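Local coordinates for protein eukaryotic Translation Initiation 4E (Schistosoma mansoni, PDB 3HXI) that binds the 7-methylguanosine cap of mRNA as the parasite's translation initiation factor 4E and is bound by the inhibitory 4E-BP peptide, at residues D101-L104 against M105-G109; R153-K156 against E157-L161. All blocks are in the same frame, centred on the assembly; numbering follows the deposited sequence.

In the fold
Both interactions lie on helices packed against the same side of the antiparallel sheet of the eIF4E fold, their centres about 11 Å apart. Interaction 1, in helix 96-108, is buried throughout: backbone bonds and apolar chains, with two acids taken up by the bound peptide and by Arg54. Interaction 2, at the end of helix 145-159, is only partly buried; its inner side, Ile155 and Leu159, is apolar, while the flank toward Leu106 carries two arginines lying side by side, one of them salt-bridged to Glu157. The two helices touch directly, CD1 of Leu106 lying 3.7 Å from CG of Arg154, and CD1 of Leu159 packing beside Leu103 and Glu102.

Interaction 1: residues D101-L104 against M105-G109; sequences DELL and MLLIG
The carbonyl oxygen of Leu104 receives the N-H of Ile108 in the shortest of the four backbone bonds between 101-104 and 105-109, Leu104 O to Ile108 N at 2.8 Å. It is almost straight, 176° at the hydrogen. The side chain of Ile108 closes over the same oxygen: with chi1 at 67°, CG1 sits between the backbone N and the carbonyl carbon, and this brings Ile108 CG1 to 3.1 Å from Leu104 O, a tight fit. Three further bonds of the same i to i+4 kind precede it, from Met105 N to Asp101 O, Leu106 N to Glu102 O and Leu107 N to Leu103 O, each 3.0 Å long.

Met105 runs back along the helix toward Glu102. Its CG rests 3.3 Å from Asp101 O, and a bend at chi3 (-65°) turns the methyl to the carboxylate, Met105 CE standing 3.2 Å from Glu102 OE2. That carboxylate is not left to the methyl alone, since Glu102 OE1 forms a salt bridge with a basic side chain of the bound peptide. Asp101 has two partners, Arg54 at OD1 and a basic side chain of the peptide at OD2, both salt bridges. On the sheet-facing side Leu103 and Leu107 meet methyl to methyl, CD1 to CD1 at 4.2 Å, and both pack on Ala124 of strand 121-127.

Met105 and Ile108 also touch apolar side chains of the peptide, and the backbone of Gly109 hydrogen-bonds to it. Acidic and apolar residues on successive turns of helix 96-108 thus form part of the dorsal surface with which eIF4E receives 4E-BP, on a helix whose inner face packs against the curved sheet.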
ATOM      1  N   ASP A 101      -5.788   7.027   3.173  1.00 16.69           N
ATOM      2  CA  ASP A 101      -5.279   7.575   4.438  1.00 16.49           C
ATOM      3  C   ASP A 101      -5.253   6.545   5.579  1.00 15.45           C
ATOM      4  O   ASP A 101      -4.284   6.481   6.308  1.00 16.28           O
ATOM      5  CB  ASP A 101      -6.082   8.795   4.889  1.00 15.84           C
ATOM      6  CG  ASP A 101      -5.881  10.010   3.988  1.00 19.46           C
ATOM      7  OD1 ASP A 101      -4.963  10.003   3.125  1.00 21.16           O
ATOM      8  OD2 ASP A 101      -6.661  10.991   4.159  1.00 19.58           O
ATOM      9  N   GLU A 102      -6.311   5.748   5.729  1.00 15.43           N
ATOM     10  CA  GLU A 102      -6.343   4.723   6.780  1.00 14.72           C
ATOM     11  C   GLU A 102      -5.273   3.664   6.526  1.00 15.94           C
ATOM     12  O   GLU A 102      -4.609   3.172   7.465  1.00 16.15           O
ATOM     13  CB  GLU A 102      -7.714   4.037   6.838  1.00 14.54           C
ATOM     14  CG  GLU A 102      -8.852   4.942   7.335  1.00 16.74           C
ATOM     15  CD  GLU A 102      -8.565   5.546   8.709  1.00 19.40           C
ATOM     16  OE1 GLU A 102      -8.127   4.823   9.635  1.00 20.50           O
ATOM     17  OE2 GLU A 102      -8.825   6.746   8.866  1.00 23.67           O
ATOM     18  N   LEU A 103      -5.133   3.290   5.260  1.00 15.04           N
ATOM     19  CA  LEU A 103      -4.156   2.274   4.894  1.00 15.03           C
ATOM     20  C   LEU A 103      -2.742   2.748   5.228  1.00 15.43           C
ATOM     21  O   LEU A 103      -1.969   2.019   5.875  1.00 16.32           O
ATOM     22  CB  LEU A 103      -4.277   1.867   3.423  1.00 15.55           C
ATOM     23  CG  LEU A 103      -3.463   0.613   3.017  1.00 15.78           C
ATOM     24  CD1 LEU A 103      -3.920  -0.614   3.813  1.00 17.36           C
ATOM     25  CD2 LEU A 103      -3.529   0.358   1.518  1.00 17.09           C
ATOM     26  N   LEU A 104      -2.410   3.965   4.815  1.00 14.12           N
ATOM     27  CA  LEU A 104      -1.075   4.498   5.039  1.00 15.28           C
ATOM     28  C   LEU A 104      -0.793   4.735   6.519  1.00 15.52           C
ATOM     29  O   LEU A 104       0.307   4.487   6.986  1.00 15.70           O
ATOM     30  CB  LEU A 104      -0.856   5.775   4.209  1.00 16.09           C
ATOM     31  CG  LEU A 104      -0.979   5.656   2.683  1.00 15.85           C
ATOM     32  CD1 LEU A 104      -0.381   6.902   2.062  1.00 13.18           C
ATOM     33  CD2 LEU A 104      -0.350   4.361   2.084  1.00 18.38           C
ATOM     34  N   MET A 105      -1.809   5.173   7.269  1.00 16.37           N
ATOM     35  CA  MET A 105      -1.669   5.307   8.714  1.00 17.00           C
ATOM     36  C   MET A 105      -1.319   3.955   9.360  1.00 16.95           C
ATOM     37  O   MET A 105      -0.418   3.871  10.190  1.00 16.74           O
ATOM     38  CB  MET A 105      -2.915   5.923   9.342  1.00 16.60           C
ATOM     39  CG  MET A 105      -2.971   7.453   9.200  1.00 15.23           C
ATOM     40  SD  MET A 105      -4.260   8.176  10.264  1.00 19.13           S
ATOM     41  CE  MET A 105      -5.750   7.498   9.539  1.00 19.27           C
ATOM     42  N   LEU A 106      -2.022   2.903   8.957  1.00 16.29           N
ATOM     43  CA  LEU A 106      -1.774   1.564   9.475  1.00 15.70           C
ATOM     44  C   LEU A 106      -0.325   1.154   9.178  1.00 16.58           C
ATOM     45  O   LEU A 106       0.369   0.635  10.054  1.00 17.46           O
ATOM     46  CB  LEU A 106      -2.782   0.574   8.879  1.00 15.61           C
ATOM     47  CG  LEU A 106      -2.544  -0.934   9.067  1.00 15.41           C
ATOM     48  CD1 LEU A 106      -2.426  -1.341  10.540  1.00 13.89           C
ATOM     49  CD2 LEU A 106      -3.625  -1.732   8.342  1.00 14.55           C
ATOM     50  N   LEU A 107       0.139   1.429   7.962  1.00 15.38           N
ATOM     51  CA  LEU A 107       1.504   1.052   7.569  1.00 16.11           C
ATOM     52  C   LEU A 107       2.586   1.889   8.255  1.00 16.32           C
ATOM     53  O   LEU A 107       3.485   1.325   8.864  1.00 17.16           O
ATOM     54  CB  LEU A 107       1.695   1.083   6.055  1.00 16.07           C
ATOM     55  CG  LEU A 107       1.441  -0.237   5.310  1.00 16.57           C
ATOM     56  CD1 LEU A 107      -0.010  -0.665   5.430  1.00 15.26           C
ATOM     57  CD2 LEU A 107       1.853  -0.130   3.837  1.00 17.23           C
ATOM     58  N   ILE A 108       2.509   3.213   8.149  1.00 16.15           N
ATOM     59  CA  ILE A 108       3.592   4.076   8.669  1.00 16.30           C
ATOM     60  C   ILE A 108       3.591   4.085  10.202  1.00 17.14           C
ATOM     61  O   ILE A 108       4.641   4.216  10.833  1.00 18.74           O
ATOM     62  CB  ILE A 108       3.531   5.540   8.109  1.00 15.80           C
ATOM     63  CG1 ILE A 108       2.298   6.287   8.627  1.00 17.25           C
ATOM     64  CG2 ILE A 108       3.596   5.566   6.551  1.00 13.63           C
ATOM     65  CD1 ILE A 108       2.680   7.356   9.678  1.00 18.44           C
ATOM     66  N   GLY A 109       2.407   3.931  10.798  1.00 16.26           N
ATOM     67  CA  GLY A 109       2.296   3.837  12.254  1.00 17.36           C
ATOM     68  C   GLY A 109       2.659   2.451  12.764  1.00 18.05           C
ATOM     69  O   GLY A 109       2.706   2.234  13.983  1.00 17.69           O
TER

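Interaction 2: residues R153-K156 against E157-L161; sequences RRIK and ERLEL
Two guanidinium groups one helical turn apart, those of Arg154 and Arg158, lie with their planes only 7° from parallel. Over the centre of the Arg158 group sits CD of Arg154, 3.4 Å above the plane, and Arg158 NH2 in turn lies over one face of the Arg154 group. At the edge of the Arg154 guanidinium, near its plane, comes OE1 of Glu157. NE of Arg154 donates to Glu157 OE1 at 3.2 Å, nearly along the C-O axis, and the carboxylate is turned just 18° from the guanidinium plane. Arg154 reaches both neighbours because its chain, which leaves with CG anti to the backbone N (chi1 176°), folds at chi2 and chi3.

Ile155 and Leu159 run side by side on the inner side of the helix, where CG2 of Ile155 meets CD2 of Leu159 at 4.0 Å. Both also pack on Ile88 of strand 84-89.

At the end of the helix the chain turns through Glu160, whose phi is positive. Leu161 N then bonds back to Lys156 O at 3.0 Å, in the carbonyl plane and on a lone pair, completing a Schellman motif. Past that turn Leu161 lies across Lys156 at about a right angle, its CB 3.9 Å from Lys156 CE.

The arginine ends sit 3.6 Å apart, Arg154 NH1 to Arg158 NH2, but each has acidic company: Asp113 forms a salt bridge with Arg154 NH2 and Asp111 with Arg158 NH2, while the carbonyl of Asp111 takes Arg154 NH1. With Glu157 added, three carboxylates serve the two guanidinium groups, which would probably offset the cost of bringing two like charges together and tie this helix to the loop holding Asp111 and Asp113.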
ATOM      1  N   ARG A 153      -6.561  -9.496   7.877  1.00 19.31           N
ATOM      2  CA  ARG A 153      -7.639  -9.225   8.827  0.50 19.55           C
ATOM      3  C   ARG A 153      -7.572  -7.798   9.371  1.00 19.02           C
ATOM      4  O   ARG A 153      -8.599  -7.104   9.418  1.00 18.58           O
ATOM      5  CB  ARG A 153      -7.657 -10.273   9.950  0.50 19.21           C
ATOM      6  CG  ARG A 153      -8.234 -11.613   9.487  0.50 21.03           C
ATOM      7  CD  ARG A 153      -8.405 -12.631  10.605  0.50 21.48           C
ATOM      8  NE  ARG A 153      -7.237 -13.506  10.731  0.50 26.40           N
ATOM      9  CZ  ARG A 153      -6.293 -13.387  11.660  0.50 26.47           C
ATOM     10  NH1 ARG A 153      -5.284 -14.234  11.669  0.50 25.95           N
ATOM     11  NH2 ARG A 153      -6.354 -12.431  12.586  0.50 29.53           N
ATOM     12  N   ARG A 154      -6.376  -7.355   9.738  1.00 19.22           N
ATOM     13  CA  ARG A 154      -6.157  -5.987  10.242  1.00 18.81           C
ATOM     14  C   ARG A 154      -6.458  -4.911   9.192  1.00 18.84           C
ATOM     15  O   ARG A 154      -7.007  -3.860   9.529  1.00 18.54           O
ATOM     16  CB  ARG A 154      -4.723  -5.858  10.798  1.00 19.90           C
ATOM     17  CG  ARG A 154      -4.283  -4.461  11.287  1.00 20.54           C
ATOM     18  CD  ARG A 154      -5.134  -3.889  12.428  1.00 25.22           C
ATOM     19  NE  ARG A 154      -5.425  -4.855  13.490  1.00 24.84           N
ATOM     20  CZ  ARG A 154      -4.666  -5.059  14.569  1.00 29.36           C
ATOM     21  NH1 ARG A 154      -3.553  -4.364  14.759  1.00 26.95           N
ATOM     22  NH2 ARG A 154      -5.033  -5.965  15.481  1.00 30.03           N
ATOM     23  N   ILE A 155      -6.081  -5.164   7.933  1.00 17.54           N
ATOM     24  CA  ILE A 155      -6.396  -4.242   6.824  1.00 17.80           C
ATOM     25  C   ILE A 155      -7.916  -4.056   6.724  1.00 18.07           C
ATOM     26  O   ILE A 155      -8.409  -2.919   6.591  1.00 17.10           O
ATOM     27  CB  ILE A 155      -5.838  -4.760   5.477  1.00 17.90           C
ATOM     28  CG1 ILE A 155      -4.309  -4.686   5.442  1.00 17.01           C
ATOM     29  CG2 ILE A 155      -6.378  -3.949   4.272  1.00 19.00           C
ATOM     30  CD1 ILE A 155      -3.680  -5.336   4.174  1.00 18.07           C
ATOM     31  N   LYS A 156      -8.659  -5.166   6.772  1.00 17.89           N
ATOM     32  CA  LYS A 156     -10.118  -5.105   6.623  1.00 20.22           C
ATOM     33  C   LYS A 156     -10.733  -4.309   7.753  1.00 20.75           C
ATOM     34  O   LYS A 156     -11.658  -3.517   7.539  1.00 22.43           O
ATOM     35  CB  LYS A 156     -10.761  -6.498   6.575  1.00 21.76           C
ATOM     36  CG  LYS A 156     -10.322  -7.343   5.410  1.00 23.32           C
ATOM     37  CD  LYS A 156     -11.343  -8.429   5.079  1.00 30.05           C
ATOM     38  CE  LYS A 156     -12.496  -7.887   4.237  1.00 32.62           C
ATOM     39  NZ  LYS A 156     -13.613  -8.864   4.228  1.00 34.21           N
ATOM     40  N   GLU A 157     -10.207  -4.512   8.958  1.00 20.65           N
ATOM     41  CA  GLU A 157     -10.695  -3.787  10.134  1.00 21.00           C
ATOM     42  C   GLU A 157     -10.469  -2.302   9.959  1.00 20.00           C
ATOM     43  O   GLU A 157     -11.404  -1.518  10.058  1.00 19.49           O
ATOM     44  CB  GLU A 157     -10.015  -4.284  11.400  1.00 21.03           C
ATOM     45  CG  GLU A 157     -10.484  -5.665  11.830  1.00 26.97           C
ATOM     46  CD  GLU A 157      -9.586  -6.311  12.878  1.00 32.64           C
ATOM     47  OE1 GLU A 157      -8.526  -5.732  13.214  1.00 33.36           O
ATOM     48  OE2 GLU A 157      -9.939  -7.413  13.361  1.00 36.33           O
ATOM     49  N   ARG A 158      -9.236  -1.923   9.640  1.00 19.32           N
ATOM     50  CA  ARG A 158      -8.879  -0.514   9.606  1.00 19.75           C
ATOM     51  C   ARG A 158      -9.548   0.212   8.445  1.00 19.30           C
ATOM     52  O   ARG A 158      -9.915   1.383   8.572  1.00 19.89           O
ATOM     53  CB  ARG A 158      -7.356  -0.319   9.571  1.00 19.36           C
ATOM     54  CG  ARG A 158      -6.640  -0.705  10.855  1.00 21.37           C
ATOM     55  CD  ARG A 158      -6.900   0.263  12.018  1.00 24.31           C
ATOM     56  NE  ARG A 158      -6.105  -0.160  13.175  1.00 28.24           N
ATOM     57  CZ  ARG A 158      -6.446  -1.123  14.044  1.00 28.89           C
ATOM     58  NH1 ARG A 158      -7.597  -1.787  13.937  1.00 27.37           N
ATOM     59  NH2 ARG A 158      -5.619  -1.429  15.034  1.00 30.66           N
ATOM     60  N   LEU A 159      -9.725  -0.493   7.329  1.00 18.73           N
ATOM     61  CA  LEU A 159     -10.363   0.094   6.150  1.00 18.18           C
ATOM     62  C   LEU A 159     -11.879  -0.080   6.133  1.00 18.60           C
ATOM     63  O   LEU A 159     -12.551   0.444   5.246  1.00 17.82           O
ATOM     64  CB  LEU A 159      -9.711  -0.408   4.875  1.00 18.57           C
ATOM     65  CG  LEU A 159      -8.419   0.296   4.444  1.00 17.85           C
ATOM     66  CD1 LEU A 159      -7.323   0.309   5.542  1.00 21.55           C
ATOM     67  CD2 LEU A 159      -7.891  -0.364   3.186  1.00 17.05           C
ATOM     68  N   GLU A 160     -12.402  -0.787   7.146  1.00 19.62           N
ATOM     69  CA  GLU A 160     -13.841  -1.024   7.306  1.00 21.46           C
ATOM     70  C   GLU A 160     -14.403  -1.669   6.032  1.00 21.80           C
ATOM     71  O   GLU A 160     -15.438  -1.255   5.496  1.00 21.19           O
ATOM     72  CB  GLU A 160     -14.586   0.275   7.679  1.00 21.26           C
ATOM     73  CG  GLU A 160     -13.967   1.014   8.881  1.00 22.98           C
ATOM     74  CD  GLU A 160     -14.793   2.201   9.374  1.00 25.87           C
ATOM     75  OE1 GLU A 160     -15.794   2.570   8.732  1.00 30.21           O
ATOM     76  OE2 GLU A 160     -14.436   2.769  10.430  1.00 31.33           O
ATOM     77  N   LEU A 161     -13.689  -2.687   5.556  1.00 21.95           N
ATOM     78  CA  LEU A 161     -14.029  -3.372   4.317  1.00 23.23           C
ATOM     79  C   LEU A 161     -15.052  -4.470   4.525  1.00 24.19           C
ATOM     80  O   LEU A 161     -15.001  -5.214   5.501  1.00 23.49           O
ATOM     81  CB  LEU A 161     -12.790  -3.991   3.675  1.00 23.09           C
ATOM     82  CG  LEU A 161     -11.599  -3.100   3.353  1.00 22.39           C
ATOM     83  CD1 LEU A 161     -10.500  -3.937   2.699  1.00 23.87           C
ATOM     84  CD2 LEU A 161     -11.977  -1.927   2.435  1.00 26.23           C
TER